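Local coordinates for protein carbonic anhydrase (Coccomyxa sp. PA, PDB 3UCJ) that probably catalyses the reversible hydration of carbon dioxide to hydrogencarbonate, as a beta-class carbonic anhydrase with one zinc ion per subunit, at residues A[55-60]-A[193-198]; A[72-77]-A[128-133]; A[200-205]-A[210-215]. All coordinates share one frame; numbering follows the deposited sequence.

Interaction 1 of 3, residues A[55-60]-A[193-198]; sequences AQLFNM and GLVKEL
Leu57 and Phe58, at the end of the short helix 54-57, meet Val195 of the outermost strand within this chain, 194-202, in a small, buried and wholly apolar contact; no hydrogen bond passes between the two segments. One methyl group does all the touching on the strand side. CG2 of Val195 lies 3.4 Å from Leu57 CD1, closer than carbons usually come, and 4.0 Å from Phe58 CE2, with CZ of that ring scarcely farther. The valine branch crosses both partners at about a right angle, so each meeting is confined to a few atoms. Leu57 carries its CG between the backbone N and the carbonyl carbon (chi1 72°), a conformation that folds CD1 back over the neighbouring Phe58 ring, where it sits 3.6 Å above the plane and over the ring centre. CD1 meets the ring face and Val195 CG2 from two directions roughly at right angles.

The helix closes here with a Schellman motif: Met60 N bonds to Ala55 O at 2.8 Å and Asn59 N to Gln56 O, while Asn59 takes up positive phi (51°) as the C-prime residue. This turn sends the chain away just after the two contact residues. Leu57 also rests on Tyr188 and Phe58 on Ile186, both of strand 182-189, so the helix end spans two antiparallel neighbours of the mixed sheet. A second subunit closes over the same region: its Asn16 hydrogen-bonds to Leu57 O, Gly193 O and Val195 N, and its Trp19 and Leu13 pack on Leu57 and Val195.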
ATOM      1  N   ALA A  55     -25.112  -8.020  -5.555  1.00 36.22           N
ATOM      2  CA  ALA A  55     -26.308  -7.639  -6.351  1.00 38.50           C
ATOM      3  C   ALA A  55     -27.315  -8.794  -6.485  1.00 40.25           C
ATOM      4  O   ALA A  55     -28.519  -8.582  -6.319  1.00 41.42           O
ATOM      5  CB  ALA A  55     -25.943  -7.010  -7.726  1.00 39.14           C
ATOM      6  N   GLN A  56     -26.834  -9.993  -6.755  1.00 41.14           N
ATOM      7  CA  GLN A  56     -27.671 -11.210  -6.687  1.00 44.40           C
ATOM      8  C   GLN A  56     -28.362 -11.335  -5.335  1.00 44.52           C
ATOM      9  O   GLN A  56     -29.617 -11.342  -5.267  1.00 46.40           O
ATOM     10  CB  GLN A  56     -26.867 -12.500  -6.955  1.00 44.05           C
ATOM     11  CG  GLN A  56     -26.137 -12.454  -8.281  1.00 51.15           C
ATOM     12  CD  GLN A  56     -25.972 -13.827  -8.890  1.00 58.59           C
ATOM     13  OE1 GLN A  56     -25.553 -14.809  -8.209  1.00 64.73           O
ATOM     14  NE2 GLN A  56     -26.331 -13.935 -10.178  1.00 56.19           N
ATOM     15  N   LEU A  57     -27.597 -11.359  -4.236  1.00 43.23           N
ATOM     16  CA  LEU A  57     -28.249 -11.703  -2.962  1.00 41.97           C
ATOM     17  C   LEU A  57     -29.242 -10.665  -2.468  1.00 42.38           C
ATOM     18  O   LEU A  57     -30.155 -10.987  -1.672  1.00 43.51           O
ATOM     19  CB  LEU A  57     -27.240 -12.067  -1.868  1.00 40.36           C
ATOM     20  CG  LEU A  57     -26.417 -10.936  -1.273  1.00 40.56           C
ATOM     21  CD1 LEU A  57     -27.082 -10.506  -0.037  1.00 35.08           C
ATOM     22  CD2 LEU A  57     -24.975 -11.474  -0.991  1.00 37.88           C
ATOM     23  N   PHE A  58     -29.097  -9.428  -2.906  1.00 41.11           N
ATOM     24  CA  PHE A  58     -30.070  -8.440  -2.559  1.00 40.04           C
ATOM     25  C   PHE A  58     -31.086  -8.223  -3.690  1.00 40.70           C
ATOM     26  O   PHE A  58     -31.877  -7.259  -3.584  1.00 38.33           O
ATOM     27  CB  PHE A  58     -29.437  -7.079  -2.218  1.00 41.05           C
ATOM     28  CG  PHE A  58     -28.696  -7.071  -0.902  1.00 44.30           C
ATOM     29  CD1 PHE A  58     -27.318  -6.760  -0.849  1.00 42.71           C
ATOM     30  CD2 PHE A  58     -29.362  -7.391   0.283  1.00 42.63           C
ATOM     31  CE1 PHE A  58     -26.649  -6.766   0.376  1.00 45.06           C
ATOM     32  CE2 PHE A  58     -28.675  -7.418   1.523  1.00 45.56           C
ATOM     33  CZ  PHE A  58     -27.322  -7.129   1.552  1.00 41.41           C
ATOM     34  N   ASN A  59     -31.020  -9.024  -4.756  1.00 40.55           N
ATOM     35  CA  ASN A  59     -31.897  -8.818  -5.945  1.00 43.30           C
ATOM     36  C   ASN A  59     -31.881  -7.397  -6.472  1.00 44.52           C
ATOM     37  O   ASN A  59     -32.957  -6.762  -6.673  1.00 45.16           O
ATOM     38  CB  ASN A  59     -33.356  -9.181  -5.567  1.00 44.61           C
ATOM     39  CG  ASN A  59     -34.230  -9.561  -6.795  1.00 49.97           C
ATOM     40  OD1 ASN A  59     -33.746 -10.018  -7.845  1.00 53.15           O
ATOM     41  ND2 ASN A  59     -35.538  -9.397  -6.628  1.00 55.65           N
ATOM     42  N   MET A  60     -30.681  -6.869  -6.663  1.00 43.33           N
ATOM     43  CA  MET A  60     -30.490  -5.499  -7.162  1.00 42.69           C
ATOM     44  C   MET A  60     -30.179  -5.486  -8.621  1.00 42.45           C
ATOM     45  O   MET A  60     -29.549  -6.450  -9.158  1.00 42.47           O
ATOM     46  CB  MET A  60     -29.369  -4.820  -6.431  1.00 41.39           C
ATOM     47  CG  MET A  60     -29.835  -4.445  -5.065  1.00 42.12           C
ATOM     48  SD  MET A  60     -28.437  -3.838  -4.132  1.00 43.85           S
ATOM     49  CE  MET A  60     -29.239  -2.913  -2.833  1.00 43.07           C
ATOM     50  N   GLY A 193     -27.989 -18.614   1.890  1.00 41.13           N
ATOM     51  CA  GLY A 193     -28.288 -17.422   1.093  1.00 39.72           C
ATOM     52  C   GLY A 193     -28.940 -16.282   1.854  1.00 39.89           C
ATOM     53  O   GLY A 193     -29.352 -15.272   1.257  1.00 41.93           O
ATOM     54  N   LEU A 194     -28.966 -16.367   3.165  1.00 39.49           N
ATOM     55  CA  LEU A 194     -29.555 -15.317   3.957  1.00 39.84           C
ATOM     56  C   LEU A 194     -28.533 -14.395   4.618  1.00 39.52           C
ATOM     57  O   LEU A 194     -27.525 -14.880   5.137  1.00 39.17           O
ATOM     58  CB  LEU A 194     -30.403 -15.938   5.067  1.00 40.28           C
ATOM     59  CG  LEU A 194     -31.633 -16.701   4.525  1.00 43.33           C
ATOM     60  CD1 LEU A 194     -32.048 -17.701   5.581  1.00 43.33           C
ATOM     61  CD2 LEU A 194     -32.755 -15.664   4.280  1.00 45.64           C
ATOM     62  N   VAL A 195     -28.899 -13.120   4.639  1.00 39.03           N
ATOM     63  CA  VAL A 195     -28.273 -12.046   5.374  1.00 40.44           C
ATOM     64  C   VAL A 195     -28.934 -11.832   6.739  1.00 41.04           C
ATOM     65  O   VAL A 195     -30.184 -11.820   6.852  1.00 40.85           O
ATOM     66  CB  VAL A 195     -28.384 -10.707   4.540  1.00 40.86           C
ATOM     67  CG1 VAL A 195     -28.020  -9.400   5.372  1.00 39.73           C
ATOM     68  CG2 VAL A 195     -27.512 -10.828   3.282  1.00 41.77           C
ATOM     69  N   LYS A 196     -28.104 -11.672   7.759  1.00 39.62           N
ATOM     70  CA  LYS A 196     -28.545 -11.215   9.083  1.00 41.15           C
ATOM     71  C   LYS A 196     -27.920  -9.866   9.472  1.00 41.32           C
ATOM     72  O   LYS A 196     -26.766  -9.583   9.150  1.00 42.00           O
ATOM     73  CB  LYS A 196     -28.261 -12.338  10.114  1.00 40.43           C
ATOM     74  CG  LYS A 196     -28.177 -11.969  11.571  1.00 42.71           C
ATOM     75  CD  LYS A 196     -27.963 -13.295  12.433  1.00 48.05           C
ATOM     76  CE  LYS A 196     -26.579 -13.911  12.181  1.00 48.23           C
ATOM     77  NZ  LYS A 196     -26.222 -15.154  12.985  1.00 44.24           N
ATOM     78  N   GLU A 197     -28.694  -9.030  10.148  1.00 40.86           N
ATOM     79  CA  GLU A 197     -28.210  -7.776  10.667  1.00 41.00           C
ATOM     80  C   GLU A 197     -27.499  -7.945  12.014  1.00 41.79           C
ATOM     81  O   GLU A 197     -28.138  -8.232  13.054  1.00 40.31           O
ATOM     82  CB  GLU A 197     -29.339  -6.731  10.722  1.00 41.76           C
ATOM     83  CG  GLU A 197     -28.962  -5.330  11.200  1.00 42.40           C
ATOM     84  CD  GLU A 197     -30.164  -4.383  11.214  1.00 53.12           C
ATOM     85  OE1 GLU A 197     -31.253  -4.860  11.600  1.00 57.47           O
ATOM     86  OE2 GLU A 197     -30.076  -3.196  10.828  1.00 47.58           O
ATOM     87  N   LEU A 198     -26.177  -7.744  12.021  1.00 38.45           N
ATOM     88  CA  LEU A 198     -25.397  -7.802  13.261  1.00 39.00           C
ATOM     89  C   LEU A 198     -25.387  -6.548  14.059  1.00 38.81           C
ATOM     90  O   LEU A 198     -25.337  -6.596  15.294  1.00 39.76           O
ATOM     91  CB  LEU A 198     -23.935  -8.128  12.940  1.00 38.06           C
ATOM     92  CG  LEU A 198     -23.317  -9.476  13.208  1.00 43.95           C
ATOM     93  CD1 LEU A 198     -24.302 -10.735  13.364  1.00 47.28           C
ATOM     94  CD2 LEU A 198     -22.076  -9.734  12.257  1.00 43.33           C
TER

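Interaction 2 of 3, residues A[72-77]-A[128-133]; sequences GNLVSN and SDVREV
Leu74 points its forked end at helix 128-135, and its two methyl groups divide the work between consecutive helix residues. CD1 lies along the acid from CB to its carboxylate, 3.8 Å from Asp129 CB and as near to CG and OD1, while CD2 reaches Val130 CG2, also at 3.8 Å. The leucine sets CG anti to its carbonyl carbon (chi1 -64°) and extends at chi2 (-172°), which carries the fork forward onto the helix; it meets the valine at about a right angle and the aspartate more obliquely. With an alanine here both methyls would be gone, and Val130 CG2 and Asp129 CB would probably lose their apolar cover, leaving a gap between loop and helix.

The loop 72-77 leads from 65-70, an outer parallel strand of this chain's mixed sheet, to helix 80-92. Its first residue, Gly72, touches the bound acetazolamide, and the side chain of Val130 is about 8 Å from the inhibitor. The contact therefore lies near the inhibitor pocket, where it ties the loop to helix 128-135.

Asp129 has a second role at its polar end. Its CG, beside the backbone N (chi1 -57°), brings OD1 to the loop, where a water donates to OD1 at 2.6 Å and to Val75 O at 2.7 Å. OD1 also comes within 4.1 Å of Ser76 CB, although Ser76 OG is hydrogen-bonded to Lys78 N of its own chain. OD2 forms a salt bridge with Lys78 NZ of a third subunit, and Ser128 OG is hydrogen-bonded to Asn77 ND2 of that same subunit.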
ATOM      1  N   GLY A  72     -11.536 -11.297   2.998  1.00 24.70           N
ATOM      2  CA  GLY A  72     -11.871 -10.912   4.356  1.00 26.11           C
ATOM      3  C   GLY A  72     -12.644  -9.610   4.576  1.00 27.49           C
ATOM      4  O   GLY A  72     -12.836  -9.253   5.695  1.00 25.17           O
ATOM      5  N   ASN A  73     -13.076  -8.864   3.529  1.00 25.89           N
ATOM      6  CA  ASN A  73     -13.883  -7.708   3.737  1.00 26.47           C
ATOM      7  C   ASN A  73     -13.287  -6.707   4.715  1.00 23.47           C
ATOM      8  O   ASN A  73     -13.905  -6.207   5.638  1.00 25.16           O
ATOM      9  CB  ASN A  73     -15.395  -8.046   4.014  1.00 24.15           C
ATOM     10  CG  ASN A  73     -15.647  -8.972   5.212  1.00 30.01           C
ATOM     11  OD1 ASN A  73     -15.835 -10.200   5.037  1.00 29.69           O
ATOM     12  ND2 ASN A  73     -15.777  -8.396   6.384  1.00 30.65           N
ATOM     13  N   LEU A  74     -12.031  -6.386   4.462  1.00 24.40           N
ATOM     14  CA  LEU A  74     -11.279  -5.586   5.391  1.00 23.50           C
ATOM     15  C   LEU A  74     -11.277  -4.100   4.915  1.00 23.30           C
ATOM     16  O   LEU A  74     -11.237  -3.843   3.740  1.00 23.82           O
ATOM     17  CB  LEU A  74      -9.819  -6.020   5.311  1.00 24.29           C
ATOM     18  CG  LEU A  74      -9.628  -7.503   5.766  1.00 23.22           C
ATOM     19  CD1 LEU A  74      -8.127  -7.681   5.819  1.00 25.29           C
ATOM     20  CD2 LEU A  74     -10.096  -7.743   7.219  1.00 23.12           C
ATOM     21  N   VAL A  75     -11.206  -3.210   5.869  1.00 23.13           N
ATOM     22  CA  VAL A  75     -11.199  -1.750   5.589  1.00 23.78           C
ATOM     23  C   VAL A  75     -10.065  -1.143   6.378  1.00 23.98           C
ATOM     24  O   VAL A  75     -10.063  -1.146   7.638  1.00 24.50           O
ATOM     25  CB  VAL A  75     -12.556  -1.143   6.086  1.00 23.93           C
ATOM     26  CG1 VAL A  75     -12.577   0.441   5.923  1.00 28.03           C
ATOM     27  CG2 VAL A  75     -13.688  -1.804   5.382  1.00 26.55           C
ATOM     28  N   SER A  76      -9.067  -0.554   5.682  1.00 23.35           N
ATOM     29  CA  SER A  76      -8.052   0.117   6.381  1.00 23.32           C
ATOM     30  C   SER A  76      -7.867   1.503   5.729  1.00 22.52           C
ATOM     31  O   SER A  76      -7.900   1.593   4.502  1.00 22.59           O
ATOM     32  CB  SER A  76      -6.699  -0.629   6.099  1.00 23.17           C
ATOM     33  OG  SER A  76      -5.620   0.157   6.607  1.00 26.89           O
ATOM     34  N   ASN A  77      -7.538   2.507   6.562  1.00 22.62           N
ATOM     35  CA  ASN A  77      -7.251   3.887   6.071  1.00 23.39           C
ATOM     36  C   ASN A  77      -6.032   3.892   5.188  1.00 24.67           C
ATOM     37  O   ASN A  77      -5.890   4.775   4.286  1.00 23.46           O
ATOM     38  CB  ASN A  77      -6.906   4.766   7.248  1.00 22.28           C
ATOM     39  CG  ASN A  77      -8.138   5.115   8.157  1.00 22.71           C
ATOM     40  OD1 ASN A  77      -9.308   4.939   7.786  1.00 25.05           O
ATOM     41  ND2 ASN A  77      -7.817   5.597   9.338  1.00 25.77           N
ATOM     42  N   SER A 128      -3.304  -9.646   8.089  1.00 23.98           N
ATOM     43  CA  SER A 128      -2.804  -9.163   9.355  1.00 23.86           C
ATOM     44  C   SER A 128      -3.918  -8.436  10.115  1.00 24.80           C
ATOM     45  O   SER A 128      -4.004  -8.519  11.344  1.00 23.72           O
ATOM     46  CB  SER A 128      -1.549  -8.215   9.214  1.00 24.63           C
ATOM     47  OG  SER A 128      -0.493  -8.893   8.527  1.00 25.93           O
ATOM     48  N   ASP A 129      -4.844  -7.771   9.380  1.00 22.75           N
ATOM     49  CA  ASP A 129      -5.860  -7.031  10.113  1.00 23.90           C
ATOM     50  C   ASP A 129      -6.707  -8.006  10.938  1.00 22.99           C
ATOM     51  O   ASP A 129      -7.240  -7.596  12.018  1.00 26.05           O
ATOM     52  CB  ASP A 129      -6.895  -6.296   9.161  1.00 24.25           C
ATOM     53  CG  ASP A 129      -6.221  -5.314   8.148  1.00 31.64           C
ATOM     54  OD1 ASP A 129      -6.951  -4.471   7.556  1.00 30.71           O
ATOM     55  OD2 ASP A 129      -5.052  -5.469   7.761  1.00 30.08           O
ATOM     56  N   VAL A 130      -7.003  -9.136  10.317  1.00 24.98           N
ATOM     57  CA  VAL A 130      -7.835 -10.155  11.044  1.00 24.81           C
ATOM     58  C   VAL A 130      -7.091 -10.570  12.361  1.00 25.43           C
ATOM     59  O   VAL A 130      -7.717 -10.606  13.440  1.00 24.80           O
ATOM     60  CB  VAL A 130      -8.116 -11.353  10.189  1.00 25.74           C
ATOM     61  CG1 VAL A 130      -9.044 -12.335  11.040  1.00 25.57           C
ATOM     62  CG2 VAL A 130      -8.889 -10.917   8.902  1.00 26.02           C
ATOM     63  N   ARG A 131      -5.773 -10.773  12.284  1.00 25.92           N
ATOM     64  CA  ARG A 131      -5.043 -11.047  13.534  1.00 26.55           C
ATOM     65  C   ARG A 131      -5.199  -9.961  14.574  1.00 27.61           C
ATOM     66  O   ARG A 131      -5.245 -10.257  15.783  1.00 27.32           O
ATOM     67  CB  ARG A 131      -3.577 -11.390  13.289  1.00 26.20           C
ATOM     68  CG  ARG A 131      -3.368 -12.758  12.619  1.00 27.26           C
ATOM     69  CD  ARG A 131      -1.898 -13.156  12.488  1.00 25.09           C
ATOM     70  NE  ARG A 131      -1.207 -12.388  11.449  1.00 26.53           N
ATOM     71  CZ  ARG A 131      -1.037 -12.816  10.203  1.00 27.11           C
ATOM     72  NH1 ARG A 131      -1.470 -14.058   9.831  1.00 29.89           N
ATOM     73  NH2 ARG A 131      -0.382 -12.060   9.347  1.00 26.83           N
ATOM     74  N   GLU A 132      -5.256  -8.689  14.157  1.00 26.73           N
ATOM     75  CA  GLU A 132      -5.297  -7.616  15.093  1.00 28.22           C
ATOM     76  C   GLU A 132      -6.656  -7.638  15.803  1.00 27.82           C
ATOM     77  O   GLU A 132      -6.701  -7.392  16.975  1.00 28.07           O
ATOM     78  CB  GLU A 132      -5.169  -6.273  14.323  1.00 27.52           C
ATOM     79  CG  GLU A 132      -3.781  -5.978  13.929  1.00 34.99           C
ATOM     80  CD  GLU A 132      -3.780  -4.521  13.266  1.00 48.14           C
ATOM     81  OE1 GLU A 132      -3.827  -4.425  12.026  1.00 43.82           O
ATOM     82  OE2 GLU A 132      -3.841  -3.475  14.019  1.00 52.95           O
ATOM     83  N   VAL A 133      -7.720  -7.896  15.075  1.00 25.78           N
ATOM     84  CA  VAL A 133      -9.028  -8.005  15.655  1.00 27.69           C
ATOM     85  C   VAL A 133      -9.068  -9.189  16.619  1.00 27.87           C
ATOM     86  O   VAL A 133      -9.490  -9.079  17.704  1.00 28.86           O
ATOM     87  CB  VAL A 133     -10.083  -8.248  14.597  1.00 28.51           C
ATOM     88  CG1 VAL A 133     -11.386  -8.441  15.239  1.00 27.31           C
ATOM     89  CG2 VAL A 133     -10.162  -7.091  13.629  1.00 26.43           C
TER
HETATM   90  O   HOH W   1      -8.432  -2.823   8.940  1.00 36.24           O

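Interaction 3 of 3, residues A[200-205]-A[210-215]; sequences KPITGM and ALLRAD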
ATOM      1  N   LYS A 200     -27.174  -2.538  14.293  1.00 41.00           N
ATOM      2  CA  LYS A 200     -28.285  -1.770  13.752  1.00 42.17           C
ATOM      3  C   LYS A 200     -27.665  -0.558  13.043  1.00 41.24           C
ATOM      4  O   LYS A 200     -26.435  -0.334  13.165  1.00 40.12           O
ATOM      5  CB  LYS A 200     -29.266  -1.353  14.875  1.00 44.05           C
ATOM      6  CG  LYS A 200     -30.397  -2.366  15.060  1.00 50.29           C
ATOM      7  CD  LYS A 200     -29.971  -3.471  15.999  1.00 60.57           C
ATOM      8  CE  LYS A 200     -30.221  -3.121  17.533  1.00 67.99           C
ATOM      9  NZ  LYS A 200     -31.322  -3.998  18.162  1.00 70.30           N
ATOM     10  N   PRO A 201     -28.466   0.211  12.288  1.00 40.92           N
ATOM     11  CA  PRO A 201     -27.875   1.305  11.524  1.00 38.93           C
ATOM     12  C   PRO A 201     -27.161   2.323  12.398  1.00 39.89           C
ATOM     13  O   PRO A 201     -27.657   2.644  13.513  1.00 40.03           O
ATOM     14  CB  PRO A 201     -29.101   1.931  10.845  1.00 39.92           C
ATOM     15  CG  PRO A 201     -30.044   0.778  10.651  1.00 38.44           C
ATOM     16  CD  PRO A 201     -29.896  -0.004  11.912  1.00 41.73           C
ATOM     17  N   ILE A 202     -26.009   2.855  11.914  1.00 36.30           N
ATOM     18  CA  ILE A 202     -25.235   3.878  12.578  1.00 35.53           C
ATOM     19  C   ILE A 202     -25.262   5.057  11.649  1.00 36.71           C
ATOM     20  O   ILE A 202     -24.766   4.952  10.499  1.00 36.21           O
ATOM     21  CB  ILE A 202     -23.740   3.446  12.836  1.00 33.46           C
ATOM     22  CG1 ILE A 202     -23.721   2.295  13.868  1.00 35.45           C
ATOM     23  CG2 ILE A 202     -22.927   4.646  13.398  1.00 33.42           C
ATOM     24  CD1 ILE A 202     -22.516   1.424  13.945  1.00 34.92           C
ATOM     25  N   THR A 203     -25.918   6.158  12.073  1.00 36.64           N
ATOM     26  CA  THR A 203     -26.136   7.267  11.171  1.00 36.45           C
ATOM     27  C   THR A 203     -25.289   8.381  11.617  1.00 35.22           C
ATOM     28  O   THR A 203     -25.319   9.436  11.012  1.00 38.53           O
ATOM     29  CB  THR A 203     -27.651   7.798  11.185  1.00 36.63           C
ATOM     30  OG1 THR A 203     -27.922   8.186  12.524  1.00 38.18           O
ATOM     31  CG2 THR A 203     -28.616   6.755  10.731  1.00 36.91           C
ATOM     32  N   GLY A 204     -24.523   8.214  12.682  1.00 34.77           N
ATOM     33  CA  GLY A 204     -23.625   9.269  13.138  1.00 34.09           C
ATOM     34  C   GLY A 204     -23.010   8.912  14.469  1.00 34.65           C
ATOM     35  O   GLY A 204     -23.181   7.781  14.928  1.00 36.76           O
ATOM     36  N   MET A 205     -22.299   9.857  15.067  1.00 35.01           N
ATOM     37  CA  MET A 205     -21.539   9.620  16.275  1.00 36.53           C
ATOM     38  C   MET A 205     -22.464   9.182  17.421  1.00 38.59           C
ATOM     39  O   MET A 205     -22.172   8.209  18.109  1.00 37.83           O
ATOM     40  CB  MET A 205     -20.757  10.851  16.702  1.00 35.72           C
ATOM     41  CG  MET A 205     -19.658  11.283  15.692  1.00 37.62           C
ATOM     42  SD  MET A 205     -18.329   9.949  15.702  1.00 35.33           S
ATOM     43  CE  MET A 205     -17.571  10.328  17.205  1.00 31.08           C
ATOM     44  N   ALA A 210     -23.740   4.355  21.010  1.00 41.33           N
ATOM     45  CA  ALA A 210     -24.731   3.383  21.465  1.00 41.21           C
ATOM     46  C   ALA A 210     -24.495   1.980  20.959  1.00 41.94           C
ATOM     47  O   ALA A 210     -24.804   1.056  21.684  1.00 40.21           O
ATOM     48  CB  ALA A 210     -26.162   3.791  21.066  1.00 41.20           C
ATOM     49  N   LEU A 211     -24.056   1.812  19.703  1.00 40.73           N
ATOM     50  CA  LEU A 211     -24.051   0.496  19.072  1.00 40.06           C
ATOM     51  C   LEU A 211     -22.706  -0.192  18.902  1.00 39.45           C
ATOM     52  O   LEU A 211     -22.679  -1.415  18.654  1.00 38.63           O
ATOM     53  CB  LEU A 211     -24.757   0.495  17.702  1.00 40.67           C
ATOM     54  CG  LEU A 211     -26.204   1.019  17.678  1.00 41.55           C
ATOM     55  CD1 LEU A 211     -26.637   1.087  16.217  1.00 39.58           C
ATOM     56  CD2 LEU A 211     -27.102   0.091  18.490  1.00 43.84           C
ATOM     57  N   LEU A 212     -21.611   0.556  18.980  1.00 39.40           N
ATOM     58  CA  LEU A 212     -20.255  -0.051  18.864  1.00 39.28           C
ATOM     59  C   LEU A 212     -19.606  -0.282  20.229  1.00 40.14           C
ATOM     60  O   LEU A 212     -19.635   0.580  21.074  1.00 40.45           O
ATOM     61  CB  LEU A 212     -19.339   0.851  17.975  1.00 38.41           C
ATOM     62  CG  LEU A 212     -19.798   1.027  16.520  1.00 38.59           C
ATOM     63  CD1 LEU A 212     -18.849   2.006  15.801  1.00 35.50           C
ATOM     64  CD2 LEU A 212     -19.813  -0.389  15.856  1.00 37.96           C
ATOM     65  N   ARG A 213     -19.000  -1.445  20.426  1.00 42.14           N
ATOM     66  CA  ARG A 213     -18.274  -1.775  21.661  1.00 43.71           C
ATOM     67  C   ARG A 213     -17.118  -0.820  21.861  1.00 43.31           C
ATOM     68  O   ARG A 213     -16.995  -0.170  22.900  1.00 41.77           O
ATOM     69  CB  ARG A 213     -17.676  -3.181  21.546  1.00 45.60           C
ATOM     70  CG  ARG A 213     -18.537  -4.383  22.016  1.00 54.59           C
ATOM     71  CD  ARG A 213     -17.605  -5.501  22.623  1.00 66.35           C
ATOM     72  NE  ARG A 213     -16.808  -4.999  23.782  1.00 73.73           N
ATOM     73  CZ  ARG A 213     -16.691  -5.603  24.982  1.00 75.98           C
ATOM     74  NH1 ARG A 213     -17.299  -6.756  25.230  1.00 74.36           N
ATOM     75  NH2 ARG A 213     -15.962  -5.057  25.954  1.00 76.92           N
ATOM     76  N   ALA A 214     -16.237  -0.733  20.848  1.00 40.98           N
ATOM     77  CA  ALA A 214     -15.148   0.232  20.881  1.00 39.61           C
ATOM     78  C   ALA A 214     -15.672   1.688  20.889  1.00 39.51           C
ATOM     79  O   ALA A 214     -16.722   1.964  20.339  1.00 38.75           O
ATOM     80  CB  ALA A 214     -14.188   0.000  19.698  1.00 39.20           C
ATOM     81  N   ASP A 215     -14.924   2.586  21.508  1.00 37.24           N
ATOM     82  CA  ASP A 215     -15.336   3.963  21.740  1.00 38.20           C
ATOM     83  C   ASP A 215     -14.899   4.899  20.606  1.00 35.40           C
ATOM     84  O   ASP A 215     -13.745   5.416  20.581  1.00 35.74           O
ATOM     85  CB  ASP A 215     -14.737   4.420  23.092  1.00 38.35           C
ATOM     86  CG  ASP A 215     -15.245   5.807  23.588  1.00 41.65           C
ATOM     87  OD1 ASP A 215     -14.963   6.081  24.805  1.00 43.59           O
ATOM     88  OD2 ASP A 215     -15.806   6.646  22.833  1.00 37.28           O
TER
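Apolar contacts carry most of this short-range pairing, in which Ile202 faces Leu211 and Leu212 across the short helix 205-211 that joins the two segments. The isoleucine uses two atoms of one branch: CG1 lies 3.9 Å from Leu211 CD1, and the terminal CD1 rests 3.8 Å from Leu212 CG, with CD2 of that leucine equally near. Ile202 and Leu211 run past one another in opposite directions, whereas Leu212 is crossed at about a right angle. Of the Lys200 side chain, CB makes the contact, 3.8 Å from Leu211 CD1, before the bent chain leads away.

Contacts between carbon and backbone oxygen form the second kind. Leu211 holds CG anti to the carbonyl carbon (chi1 -55°), and with chi2 extended its CD1 is lodged beside two successive carbonyls, 3.3 Å from Pro201 O and 3.4 Å from Lys200 O. No hydrogen bond links the two segments.

Around this pair, Val162 of helix 146-167 touches both Ile202 and Leu212, and Trp175 of helix 169-176 also meets Ile202. Strand 194-202, outermost within the chain, leads through the N-cap Gly204 into helix 205-211, whose C-terminal end packs back on the strand's last residues.

Burial falls from interaction 1, whose touching residues are all buried, to interactions 2 and 3, which are partly buried and include residues nearer the surface. Interactions 1 and 3 share strand 194-202, one near its start and one at its end, with centres 22 Å apart; both also meet the second subunit, interaction 3 by packing of Pro201 and Thr203, interaction 1 also through hydrogen bonds. Interaction 2 lies on the opposite side of the chain's centre from interaction 1, nested within the loop that 55-60 and 193-198 close, and faces a third subunit. Its chemistry is mixed, a water bridging its segments beside hydrocarbon packing. The other two have no hydrogen bond across their segments, though in interaction 3 a leucine methyl touches carbonyl oxygens.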